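Local coordinates for protein packaging enzyme P4 (Pseudomonas phage phi13, PDB 4BLP) that probably hydrolyses nucleoside triphosphates as a hexameric RecA-like motor to package RNA into the viral procapsid of a double-stranded RNA phage, at residues D[135-140]-D[250-255]; D[142-147]-D[291-296]; D[153-158]-D[256-261]; D[174-179]-D[214-219]. All coordinates share one frame; numbering follows the deposited sequence.

Interaction 1 (D[135-140]-D[250-255])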
loop_
_atom_site.group_PDB
_atom_site.type_symbol
_atom_site.label_atom_id
_atom_site.label_comp_id
_atom_site.label_asym_id
_atom_site.label_seq_id
_atom_site.Cartn_x
_atom_site.Cartn_y
_atom_site.Cartn_z
ATOM N N SER D 135 35.986 14.622 22.346
ATOM C CA SER D 135 35.860 14.259 20.947
ATOM C C SER D 135 35.211 15.408 20.185
ATOM O O SER D 135 34.025 15.353 19.831
ATOM C CB SER D 135 35.057 12.967 20.807
ATOM O OG SER D 135 35.920 11.869 21.076
ATOM N N VAL D 136 35.984 16.499 20.001
ATOM C CA VAL D 136 35.492 17.671 19.273
ATOM C C VAL D 136 36.361 17.850 18.037
ATOM O O VAL D 136 37.452 17.259 17.935
ATOM C CB VAL D 136 35.342 18.957 20.112
ATOM C CG1 VAL D 136 34.330 18.748 21.239
ATOM C CG2 VAL D 136 36.693 19.441 20.650
ATOM N N HIS D 137 35.855 18.615 17.067
ATOM C CA HIS D 137 36.453 18.670 15.726
ATOM C C HIS D 137 36.545 20.058 15.175
ATOM O O HIS D 137 35.660 20.870 15.408
ATOM C CB HIS D 137 35.576 17.809 14.773
ATOM C CG HIS D 137 35.512 16.375 15.198
ATOM N ND1 HIS D 137 34.518 15.900 16.064
ATOM C CD2 HIS D 137 36.404 15.386 14.977
ATOM C CE1 HIS D 137 34.808 14.616 16.258
ATOM N NE2 HIS D 137 35.946 14.273 15.656
ATOM N N ASN D 138 37.581 20.297 14.355
ATOM C CA ASN D 138 37.795 21.599 13.742
ATOM C C ASN D 138 37.113 21.626 12.391
ATOM O O ASN D 138 37.674 21.190 11.383
ATOM C CB ASN D 138 39.316 21.912 13.631
ATOM C CG ASN D 138 39.623 23.347 13.288
ATOM O OD1 ASN D 138 38.746 24.147 12.955
ATOM N ND2 ASN D 138 40.893 23.710 13.350
ATOM N N TRP D 139 35.838 22.023 12.388
ATOM C CA TRP D 139 35.037 22.143 11.171
ATOM C C TRP D 139 34.118 23.309 11.374
ATOM O O TRP D 139 33.190 23.192 12.182
ATOM C CB TRP D 139 34.236 20.865 10.860
ATOM C CG TRP D 139 33.236 21.043 9.735
ATOM C CD1 TRP D 139 31.876 21.059 9.837
ATOM C CD2 TRP D 139 33.535 21.206 8.340
ATOM N NE1 TRP D 139 31.313 21.278 8.602
ATOM C CE2 TRP D 139 32.306 21.355 7.662
ATOM C CE3 TRP D 139 34.740 21.283 7.596
ATOM C CZ2 TRP D 139 32.234 21.555 6.275
ATOM C CZ3 TRP D 139 34.662 21.409 6.212
ATOM C CH2 TRP D 139 33.421 21.562 5.568
ATOM N N GLN D 140 34.406 24.445 10.662
ATOM C CA GLN D 140 33.631 25.707 10.731
ATOM C C GLN D 140 33.892 26.413 12.059
ATOM O O GLN D 140 34.079 27.621 12.062
ATOM C CB GLN D 140 32.116 25.482 10.486
ATOM C CG GLN D 140 31.818 24.753 9.162
ATOM C CD GLN D 140 32.323 25.538 7.975
ATOM O OE1 GLN D 140 31.859 26.646 7.695
ATOM N NE2 GLN D 140 33.305 24.993 7.252
ATOM N N GLY D 250 33.114 8.978 17.981
ATOM C CA GLY D 250 33.936 10.180 18.162
ATOM C C GLY D 250 34.447 10.786 16.858
ATOM O O GLY D 250 35.523 11.382 16.825
ATOM N N VAL D 251 33.658 10.700 15.793
ATOM C CA VAL D 251 34.055 11.247 14.497
ATOM C C VAL D 251 33.061 12.289 14.036
ATOM O O VAL D 251 31.928 12.349 14.536
ATOM C CB VAL D 251 34.223 10.135 13.412
ATOM C CG1 VAL D 251 35.327 9.146 13.806
ATOM C CG2 VAL D 251 32.887 9.408 13.105
ATOM N N LEU D 252 33.476 13.075 13.033
ATOM C CA LEU D 252 32.586 14.035 12.390
ATOM C C LEU D 252 32.548 13.735 10.901
ATOM O O LEU D 252 33.615 13.667 10.262
ATOM C CB LEU D 252 33.039 15.492 12.635
ATOM C CG LEU D 252 32.240 16.548 11.855
ATOM C CD1 LEU D 252 30.804 16.649 12.391
ATOM C CD2 LEU D 252 32.893 17.937 12.027
ATOM N N LEU D 253 31.351 13.528 10.355
ATOM C CA LEU D 253 31.152 13.362 8.919
ATOM C C LEU D 253 30.438 14.597 8.412
ATOM O O LEU D 253 29.614 15.163 9.134
ATOM C CB LEU D 253 30.308 12.104 8.550
ATOM C CG LEU D 253 30.930 10.759 8.921
ATOM C CD1 LEU D 253 30.067 9.595 8.415
ATOM C CD2 LEU D 253 32.356 10.651 8.432
ATOM N N VAL D 254 30.753 15.010 7.183
ATOM C CA VAL D 254 30.119 16.165 6.540
ATOM C C VAL D 254 29.413 15.623 5.310
ATOM O O VAL D 254 30.026 14.844 4.576
ATOM C CB VAL D 254 31.118 17.283 6.188
ATOM C CG1 VAL D 254 30.386 18.456 5.509
ATOM C CG2 VAL D 254 31.856 17.756 7.456
ATOM N N ALA D 255 28.136 15.952 5.099
ATOM C CA ALA D 255 27.467 15.420 3.905
ATOM C C ALA D 255 26.592 16.458 3.240
ATOM O O ALA D 255 25.890 17.174 3.947
ATOM C CB ALA D 255 26.615 14.223 4.294
#
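Residues 135-139 run in nearly the same direction as 250-254, their end-to-end lines only 17° apart, yet side chains rather than backbone hydrogen bonds join the two. The second segment leaves helix 233-248 and enters strand 252-257 of the RecA-like, P-loop NTPase sheet; the first lies alongside that strand's start. G250 ends the helix in a Schellman motif, where a positive phi suits a residue without a side chain, and its bare CA lets S135 OG lie 3.9 Å away.

H137 has CG anti to its carbonyl carbon (chi1 -61°), which directs the imidazole toward the strand. L252 CB sits over one ring face in a CH-pi contact, 3.8 Å from the centroid, as the two side chains slide past each other in opposite directions. At the ring edge NE2 donates to G250 O over 3.1 Å, a weak bond because the N-H is bent to 126°.

W139 differs, with CG anti to the backbone N (chi1 171°). Its CB meets L252 CD2 at 3.4 Å, and its indole comes tip to tip with V254, a branched residue that offers two methyls to a wide aromatic surface. H149 meets the indole edge-to-face, and helix 159-164 touches it through W162. V254 CG2 lies over the pyrrole part of the indole, while Q140 NE2 sits 3.6 Å above the plane on the opposite face.

Interaction 2 (D[142-147]-D[291-296])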
loop_
_atom_site.group_PDB
_atom_site.type_symbol
_atom_site.label_atom_id
_atom_site.label_comp_id
_atom_site.label_asym_id
_atom_site.label_seq_id
_atom_site.Cartn_x
_atom_site.Cartn_y
_atom_site.Cartn_z
ATOM N N ARG D 142 36.123 25.566 16.028
ATOM C CA ARG D 142 37.205 24.716 16.514
ATOM C C ARG D 142 36.747 23.499 17.304
ATOM O O ARG D 142 37.504 22.531 17.403
ATOM C CB ARG D 142 38.160 25.546 17.402
ATOM C CG ARG D 142 38.967 26.553 16.591
ATOM C CD ARG D 142 39.961 27.286 17.447
ATOM N NE ARG D 142 40.652 28.293 16.652
ATOM C CZ ARG D 142 41.387 29.269 17.163
ATOM N NH1 ARG D 142 41.537 29.378 18.478
ATOM N NH2 ARG D 142 41.980 30.145 16.366
ATOM N N ASN D 143 35.522 23.534 17.861
ATOM C CA ASN D 143 35.058 22.493 18.769
ATOM C C ASN D 143 33.681 21.962 18.393
ATOM O O ASN D 143 32.819 21.799 19.254
ATOM C CB ASN D 143 35.039 23.067 20.197
ATOM C CG ASN D 143 34.126 24.269 20.369
ATOM O OD1 ASN D 143 33.738 24.951 19.399
ATOM N ND2 ASN D 143 33.713 24.492 21.601
ATOM N N HIS D 144 33.526 21.581 17.119
ATOM C CA HIS D 144 32.279 20.972 16.626
ATOM C C HIS D 144 32.100 19.632 17.340
ATOM O O HIS D 144 33.072 18.867 17.428
ATOM C CB HIS D 144 32.397 20.794 15.100
ATOM C CG HIS D 144 31.110 20.548 14.361
ATOM N ND1 HIS D 144 30.267 19.497 14.698
ATOM C CD2 HIS D 144 30.590 21.210 13.302
ATOM C CE1 HIS D 144 29.253 19.550 13.834
ATOM N NE2 HIS D 144 29.389 20.576 12.985
ATOM N N LEU D 145 30.892 19.325 17.876
ATOM C CA LEU D 145 30.740 17.987 18.484
ATOM C C LEU D 145 30.846 16.897 17.421
ATOM O O LEU D 145 30.579 17.143 16.233
ATOM C CB LEU D 145 29.361 17.846 19.171
ATOM C CG LEU D 145 29.200 18.629 20.498
ATOM C CD1 LEU D 145 27.773 18.434 21.034
ATOM C CD2 LEU D 145 30.236 18.188 21.554
ATOM N N SER D 146 31.196 15.674 17.857
ATOM C CA SER D 146 31.153 14.527 16.972
ATOM C C SER D 146 29.689 14.319 16.549
ATOM O O SER D 146 28.763 14.609 17.318
ATOM C CB SER D 146 31.676 13.284 17.682
ATOM O OG SER D 146 33.038 13.435 18.031
ATOM N N GLY D 147 29.514 13.839 15.335
ATOM C CA GLY D 147 28.186 13.639 14.760
ATOM C C GLY D 147 28.253 13.823 13.261
ATOM O O GLY D 147 29.269 13.540 12.628
ATOM N N GLN D 291 23.989 28.972 9.363
ATOM C CA GLN D 291 24.729 27.845 9.891
ATOM C C GLN D 291 24.370 27.660 11.348
ATOM O O GLN D 291 24.201 28.642 12.048
ATOM C CB GLN D 291 26.223 28.084 9.701
ATOM C CG GLN D 291 27.116 26.890 10.147
ATOM C CD GLN D 291 28.538 27.207 9.761
ATOM O OE1 GLN D 291 29.224 27.977 10.447
ATOM N NE2 GLN D 291 28.978 26.669 8.630
ATOM N N THR D 292 24.241 26.417 11.800
ATOM C CA THR D 292 23.993 26.143 13.218
ATOM C C THR D 292 24.798 24.925 13.585
ATOM O O THR D 292 24.778 23.941 12.830
ATOM C CB THR D 292 22.510 26.018 13.582
ATOM O OG1 THR D 292 22.431 25.763 15.005
ATOM C CG2 THR D 292 21.759 24.899 12.778
ATOM N N ILE D 293 25.558 25.015 14.684
ATOM C CA ILE D 293 26.409 23.913 15.128
ATOM C C ILE D 293 26.290 23.666 16.618
ATOM O O ILE D 293 26.355 24.624 17.396
ATOM C CB ILE D 293 27.887 24.254 14.767
ATOM C CG1 ILE D 293 28.103 24.271 13.229
ATOM C CG2 ILE D 293 28.896 23.317 15.479
ATOM C CD1 ILE D 293 29.413 24.965 12.777
ATOM N N ARG D 294 26.212 22.376 17.013
ATOM C CA ARG D 294 26.272 21.976 18.419
ATOM C C ARG D 294 27.766 21.834 18.711
ATOM O O ARG D 294 28.415 20.924 18.149
ATOM C CB ARG D 294 25.516 20.634 18.644
ATOM C CG ARG D 294 24.024 20.726 18.289
ATOM C CD ARG D 294 23.302 19.387 18.491
ATOM N NE ARG D 294 22.100 19.331 17.646
ATOM C CZ ARG D 294 20.905 19.785 17.997
ATOM N NH1 ARG D 294 20.708 20.278 19.213
ATOM N NH2 ARG D 294 19.892 19.736 17.140
ATOM N N SER D 295 28.345 22.772 19.480
ATOM C CA SER D 295 29.755 22.730 19.851
ATOM C C SER D 295 29.927 22.272 21.288
ATOM O O SER D 295 28.939 22.179 22.064
ATOM C CB SER D 295 30.439 24.095 19.652
ATOM O OG SER D 295 30.245 24.939 20.781
ATOM N N GLY D 296 31.193 22.049 21.652
ATOM C CA GLY D 296 31.532 21.660 23.020
ATOM C C GLY D 296 31.193 22.750 24.034
ATOM O O GLY D 296 31.043 22.451 25.217
#
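S295 OG is the best-held polar atom here, gripped by two hydrogen bonds, one to G298 O and one from T297 N, in the turn that follows its strand. OG stands between the backbone N and the carbonyl carbon (chi1 85°), a crowded position that suits a small hydroxyl. The CB of the same serine lies against N143 OD1 at 3.4 Å, while the NH2 end of N143, a group that asparagine can supply, bonds to T297 OG1.

The backbones are joined by a single antiparallel bridge of the non-hydrogen-bonded kind, H144 facing S295. Bonds flank it: G296 N to N143 O, 2.9 Å and nearly along the C=O axis, and L145 N to R294 O, 3.0 Å and almost straight at 165°. This bridge pins the small 136-137/144-145 hairpin to the end of strand 287-295, an antiparallel member of the RecA-like sheet.

H144 has CG anti to the backbone N, and its ring is fixed at both nitrogens. ND1 donates to L145 O at 2.8 Å, close to the ring plane and on a carbonyl lone pair; NE2 bonds to H149 ND1. I293 crosses it at about a right angle and lays CG2 over one face, 3.7 Å from the centroid.

L145 rests its CG 3.4 Å from R294 O, with CD1 beside the R294 CB. Beyond CB the arginine is extended from CG to NE, and its NH1 forms a salt bridge with E179 of the second subunit.

Interaction 3 (D[153-158]-D[256-261])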
loop_
_atom_site.group_PDB
_atom_site.type_symbol
_atom_site.label_atom_id
_atom_site.label_comp_id
_atom_site.label_asym_id
_atom_site.label_seq_id
_atom_site.Cartn_x
_atom_site.Cartn_y
_atom_site.Cartn_z
ATOM N N GLY D 153 20.827 22.530 0.470
ATOM C CA GLY D 153 20.485 23.507 -0.555
ATOM C C GLY D 153 19.874 22.806 -1.734
ATOM O O GLY D 153 20.071 21.600 -1.881
ATOM N N GLY D 154 19.170 23.552 -2.578
ATOM C CA GLY D 154 18.510 22.975 -3.739
ATOM C C GLY D 154 19.440 22.678 -4.892
ATOM O O GLY D 154 20.662 22.826 -4.800
ATOM N N THR D 155 18.847 22.216 -6.006
ATOM C CA THR D 155 19.602 21.896 -7.208
ATOM C C THR D 155 20.130 23.215 -7.704
ATOM O O THR D 155 19.363 24.180 -7.754
ATOM C CB THR D 155 18.668 21.193 -8.224
ATOM O OG1 THR D 155 17.999 20.107 -7.573
ATOM C CG2 THR D 155 19.403 20.703 -9.441
ATOM N N GLY D 156 21.428 23.284 -7.933
ATOM C CA GLY D 156 22.053 24.536 -8.350
ATOM C C GLY D 156 22.419 25.505 -7.222
ATOM O O GLY D 156 22.767 26.664 -7.494
ATOM N N ALA D 157 22.380 25.028 -5.931
ATOM C CA ALA D 157 22.726 25.848 -4.749
ATOM C C ALA D 157 24.210 26.095 -4.636
ATOM O O ALA D 157 24.618 27.005 -3.913
ATOM C CB ALA D 157 22.260 25.173 -3.456
ATOM N N GLY D 158 25.012 25.213 -5.239
ATOM C CA GLY D 158 26.467 25.286 -5.156
ATOM C C GLY D 158 27.032 24.609 -3.922
ATOM O O GLY D 158 28.061 25.062 -3.414
ATOM N N ALA D 256 26.596 16.499 1.890
ATOM C CA ALA D 256 25.680 17.358 1.125
ATOM C C ALA D 256 24.320 16.674 1.033
ATOM O O ALA D 256 24.244 15.455 0.807
ATOM C CB ALA D 256 26.232 17.619 -0.282
ATOM N N ILE D 257 23.239 17.439 1.182
ATOM C CA ILE D 257 21.919 16.860 1.027
ATOM C C ILE D 257 20.950 17.881 0.447
ATOM O O ILE D 257 21.032 19.068 0.769
ATOM C CB ILE D 257 21.418 16.276 2.394
ATOM C CG1 ILE D 257 20.216 15.348 2.212
ATOM C CG2 ILE D 257 21.138 17.383 3.447
ATOM C CD1 ILE D 257 19.920 14.497 3.500
ATOM N N ASN D 258 20.060 17.421 -0.428
ATOM C CA ASN D 258 18.995 18.263 -1.000
ATOM C C ASN D 258 17.683 17.542 -0.689
ATOM O O ASN D 258 17.378 16.584 -1.389
ATOM C CB ASN D 258 19.197 18.507 -2.495
ATOM C CG ASN D 258 17.992 19.183 -3.135
ATOM O OD1 ASN D 258 17.064 19.651 -2.457
ATOM N ND2 ASN D 258 17.995 19.286 -4.462
ATOM N N PRO D 259 16.940 17.930 0.376
ATOM C CA PRO D 259 15.757 17.151 0.761
ATOM C C PRO D 259 14.564 17.266 -0.183
ATOM O O PRO D 259 13.587 16.521 -0.025
ATOM C CB PRO D 259 15.415 17.694 2.161
ATOM C CG PRO D 259 15.899 19.116 2.120
ATOM C CD PRO D 259 17.191 19.033 1.342
ATOM N N MET D 260 14.643 18.179 -1.176
ATOM C CA MET D 260 13.617 18.387 -2.204
ATOM C C MET D 260 12.241 18.673 -1.601
ATOM O O MET D 260 11.229 18.055 -1.958
ATOM C CB MET D 260 13.553 17.204 -3.179
ATOM C CG MET D 260 14.807 17.037 -3.973
ATOM S SD MET D 260 14.518 15.991 -5.423
ATOM C CE MET D 260 16.093 16.225 -6.236
ATOM N N SER D 261 12.227 19.621 -0.683
ATOM C CA SER D 261 11.024 20.108 -0.036
ATOM C C SER D 261 10.236 20.909 -1.052
ATOM O O SER D 261 10.839 21.525 -1.948
ATOM C CB SER D 261 11.420 21.022 1.121
ATOM O OG SER D 261 10.308 21.768 1.591
#
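The loop 153-158 follows strand 147-152 and leads into helix 159-164, a strand-loop-helix whose glycines are consistent with a P-loop (Walker A motif), as expected of a P-loop NTPase. Its closely packed part is the base. There G153 lies beside the end of the neighbouring parallel strand 252-257: G153 N reaches I257 O in a weak bond of 3.5 Å, and G153 O lies 3.3 Å from N258 CB. Glycine suits this place because the extended backbone (phi 170°) brings the position where a side chain would start against A157 CB, within the same loop. G153 O also accepts from K159 NZ, so the lysine at the start of the helix is tied back to the loop's base.

Farther along the loop the contact loosens. G154 O takes the A157 N-H at 3.0 Å, closing a type II turn in which G156 supplies the positive phi and is exposed to solvent. T155, with OG1 beside its own backbone N, crosses N258 obliquely and brings OG1 to 3.2 Å from N258 ND2. The same hydroxyl bonds to N272 OD1 of the third subunit, so this outer side of the loop belongs to a subunit interface.

N258 stands where strand gives way to loop, its CG anti to the backbone N (chi1 171°) so that the amide extends alongside G153 and G154. Asparagine suits the place because its short side chain can bond its own backbone two residues on: OD1 accepts from M260 N at 3.1 Å in an Asx turn, the donor lying 50° out of the carbonyl plane.

Interaction 4 (D[174-179]-D[214-219])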
loop_
_atom_site.group_PDB
_atom_site.type_symbol
_atom_site.label_atom_id
_atom_site.label_comp_id
_atom_site.label_asym_id
_atom_site.label_seq_id
_atom_site.Cartn_x
_atom_site.Cartn_y
_atom_site.Cartn_z
ATOM N N TRP D 174 29.077 9.467 -4.021
ATOM C CA TRP D 174 28.009 8.469 -3.962
ATOM C C TRP D 174 26.737 8.963 -4.609
ATOM O O TRP D 174 26.226 10.040 -4.237
ATOM C CB TRP D 174 27.718 8.129 -2.476
ATOM C CG TRP D 174 26.682 7.036 -2.287
ATOM C CD1 TRP D 174 26.557 5.880 -3.014
ATOM C CD2 TRP D 174 25.623 7.016 -1.308
ATOM N NE1 TRP D 174 25.461 5.160 -2.572
ATOM C CE2 TRP D 174 24.870 5.836 -1.528
ATOM C CE3 TRP D 174 25.207 7.912 -0.288
ATOM C CZ2 TRP D 174 23.771 5.479 -0.719
ATOM C CZ3 TRP D 174 24.124 7.559 0.521
ATOM C CH2 TRP D 174 23.407 6.365 0.295
ATOM N N GLY D 175 26.221 8.173 -5.546
ATOM C CA GLY D 175 24.927 8.422 -6.186
ATOM C C GLY D 175 24.848 9.685 -7.027
ATOM O O GLY D 175 23.760 10.213 -7.266
ATOM N N GLU D 176 25.997 10.152 -7.507
ATOM C CA GLU D 176 26.108 11.347 -8.335
ATOM C C GLU D 176 26.691 10.975 -9.706
ATOM O O GLU D 176 27.457 10.029 -9.773
ATOM C CB GLU D 176 27.059 12.359 -7.656
ATOM C CG GLU D 176 26.505 12.920 -6.357
ATOM C CD GLU D 176 25.408 13.947 -6.534
ATOM O OE1 GLU D 176 25.176 14.392 -7.680
ATOM O OE2 GLU D 176 24.742 14.270 -5.526
ATOM N N PRO D 177 26.384 11.712 -10.794
ATOM C CA PRO D 177 26.963 11.347 -12.116
ATOM C C PRO D 177 28.466 11.645 -12.153
ATOM O O PRO D 177 28.891 12.656 -11.601
ATOM C CB PRO D 177 26.222 12.288 -13.098
ATOM C CG PRO D 177 25.771 13.453 -12.235
ATOM C CD PRO D 177 25.441 12.848 -10.906
ATOM N N GLY D 178 29.224 10.788 -12.819
ATOM C CA GLY D 178 30.664 10.958 -13.009
ATOM C C GLY D 178 30.987 12.315 -13.608
ATOM O O GLY D 178 30.264 12.813 -14.484
ATOM N N GLU D 179 32.048 12.942 -13.108
ATOM C CA GLU D 179 32.429 14.306 -13.501
ATOM C C GLU D 179 33.964 14.409 -13.477
ATOM O O GLU D 179 34.595 13.487 -12.963
ATOM C CB GLU D 179 31.791 15.276 -12.467
ATOM C CG GLU D 179 31.543 16.648 -13.062
ATOM C CD GLU D 179 30.637 17.564 -12.268
ATOM O OE1 GLU D 179 30.378 17.286 -11.073
ATOM O OE2 GLU D 179 30.148 18.548 -12.869
ATOM N N SER D 214 27.018 12.529 -2.475
ATOM C CA SER D 214 26.147 13.226 -1.509
ATOM C C SER D 214 25.199 12.231 -0.847
ATOM O O SER D 214 25.323 11.014 -1.064
ATOM C CB SER D 214 25.303 14.260 -2.277
ATOM O OG SER D 214 24.339 13.591 -3.086
ATOM N N PHE D 215 24.205 12.746 -0.101
ATOM C CA PHE D 215 23.192 11.887 0.509
ATOM C C PHE D 215 21.921 11.835 -0.352
ATOM O O PHE D 215 20.862 11.442 0.144
ATOM C CB PHE D 215 22.885 12.380 1.954
ATOM C CG PHE D 215 23.783 11.856 3.047
ATOM C CD1 PHE D 215 24.923 11.120 2.747
ATOM C CD2 PHE D 215 23.471 12.067 4.395
ATOM C CE1 PHE D 215 25.761 10.634 3.770
ATOM C CE2 PHE D 215 24.292 11.546 5.422
ATOM C CZ PHE D 215 25.441 10.843 5.107
ATOM N N ARG D 216 22.020 12.170 -1.648
ATOM C CA ARG D 216 20.811 12.115 -2.484
ATOM C C ARG D 216 20.130 10.703 -2.451
ATOM O O ARG D 216 18.904 10.648 -2.422
ATOM C CB ARG D 216 21.065 12.625 -3.897
ATOM C CG ARG D 216 21.832 11.754 -4.820
ATOM C CD ARG D 216 22.269 12.637 -5.998
ATOM N NE ARG D 216 21.174 13.111 -6.847
ATOM C CZ ARG D 216 20.937 12.655 -8.072
ATOM N NH1 ARG D 216 21.708 11.708 -8.597
ATOM N NH2 ARG D 216 19.953 13.164 -8.794
ATOM N N ASN D 217 20.897 9.574 -2.424
ATOM C CA ASN D 217 20.222 8.262 -2.379
ATOM C C ASN D 217 19.489 8.030 -1.048
ATOM O O ASN D 217 18.529 7.262 -1.029
ATOM C CB ASN D 217 21.217 7.137 -2.637
ATOM C CG ASN D 217 21.181 6.724 -4.080
ATOM O OD1 ASN D 217 20.726 7.472 -4.937
ATOM N ND2 ASN D 217 21.567 5.491 -4.358
ATOM N N LEU D 218 19.938 8.696 0.044
ATOM C CA LEU D 218 19.220 8.618 1.315
ATOM C C LEU D 218 17.899 9.376 1.183
ATOM O O LEU D 218 16.830 8.872 1.570
ATOM C CB LEU D 218 20.110 9.217 2.430
ATOM C CG LEU D 218 19.734 8.828 3.834
ATOM C CD1 LEU D 218 20.117 7.333 4.106
ATOM C CD2 LEU D 218 20.430 9.787 4.860
ATOM N N VAL D 219 17.947 10.586 0.593
ATOM C CA VAL D 219 16.708 11.348 0.359
ATOM C C VAL D 219 15.752 10.567 -0.518
ATOM O O VAL D 219 14.550 10.493 -0.243
ATOM C CB VAL D 219 17.012 12.734 -0.277
ATOM C CG1 VAL D 219 15.710 13.472 -0.674
ATOM C CG2 VAL D 219 17.864 13.577 0.653
HETATM O O HOH W 1 21.410 8.518 -7.259
#
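W174 follows strand 170-173, and its O takes the S214 N-H at 3.2 Å, in the carbonyl plane on a lone pair. Its CG is anti to the backbone N, which lays the indole against the start of helix 216-221. There N217 CB sits over the six-membered ring, 3.9 Å from its centroid, and F215 CD1 approaches the edge; the indole NE1 bonds to A191 O.

G175 follows with a positive phi (65°), natural for a glycine, and so passes close to N217 and R216 where a side chain would be crowded. G175 O accepts the nearly straight R216 NH1 bond of 2.9 Å, lying in the guanidinium plane. A water donates both to this oxygen and to N217 OD1, so the carbonyl is gripped twice; the strongest polar partner of the N217 amide is L124 of the third subunit. Long, flexible arginine suits the place: bent at chi3, it also gives NH1 to T240 and NH2 to S276 of the third subunit.

E176, bent at chi2, turns its carboxylate back. OE2 takes the S214 hydroxyl hydrogen at 2.6 Å through the anti lone pair, and lies 4.0 Å from R216 NE, a long salt bridge that probably helps keep the acid ionised. S214 OG in turn accepts from R216 N, an ST turn starting the helix.

Strand 210-213, ending in D213 and followed by a cis peptide to S214, is consistent with the Walker B strand of RecA-like NTPases, here beside a subunit interface.

How the interactions relate
Along the chain, residues 135-140 open the loop that interaction 1 closes at 250-255. Before that closure the chain starts interaction 2 at 142-147 and interaction 3 at 153-158, so interaction 1 crosses both. Interaction 4, between 174-179 and 214-219, is the shortest loop and nests inside all three others; interaction 3 nests inside interaction 2, whose loop shuts last. Interactions 1 and 2 meet through the hairpin of strands 136-137 and 144-145, tying it to both strand 252-257 and strand 287-295. Interactions 1 and 3 share strand 252-257. F215 N with A256 O joins interactions 3 and 4, both of which also touch the third subunit.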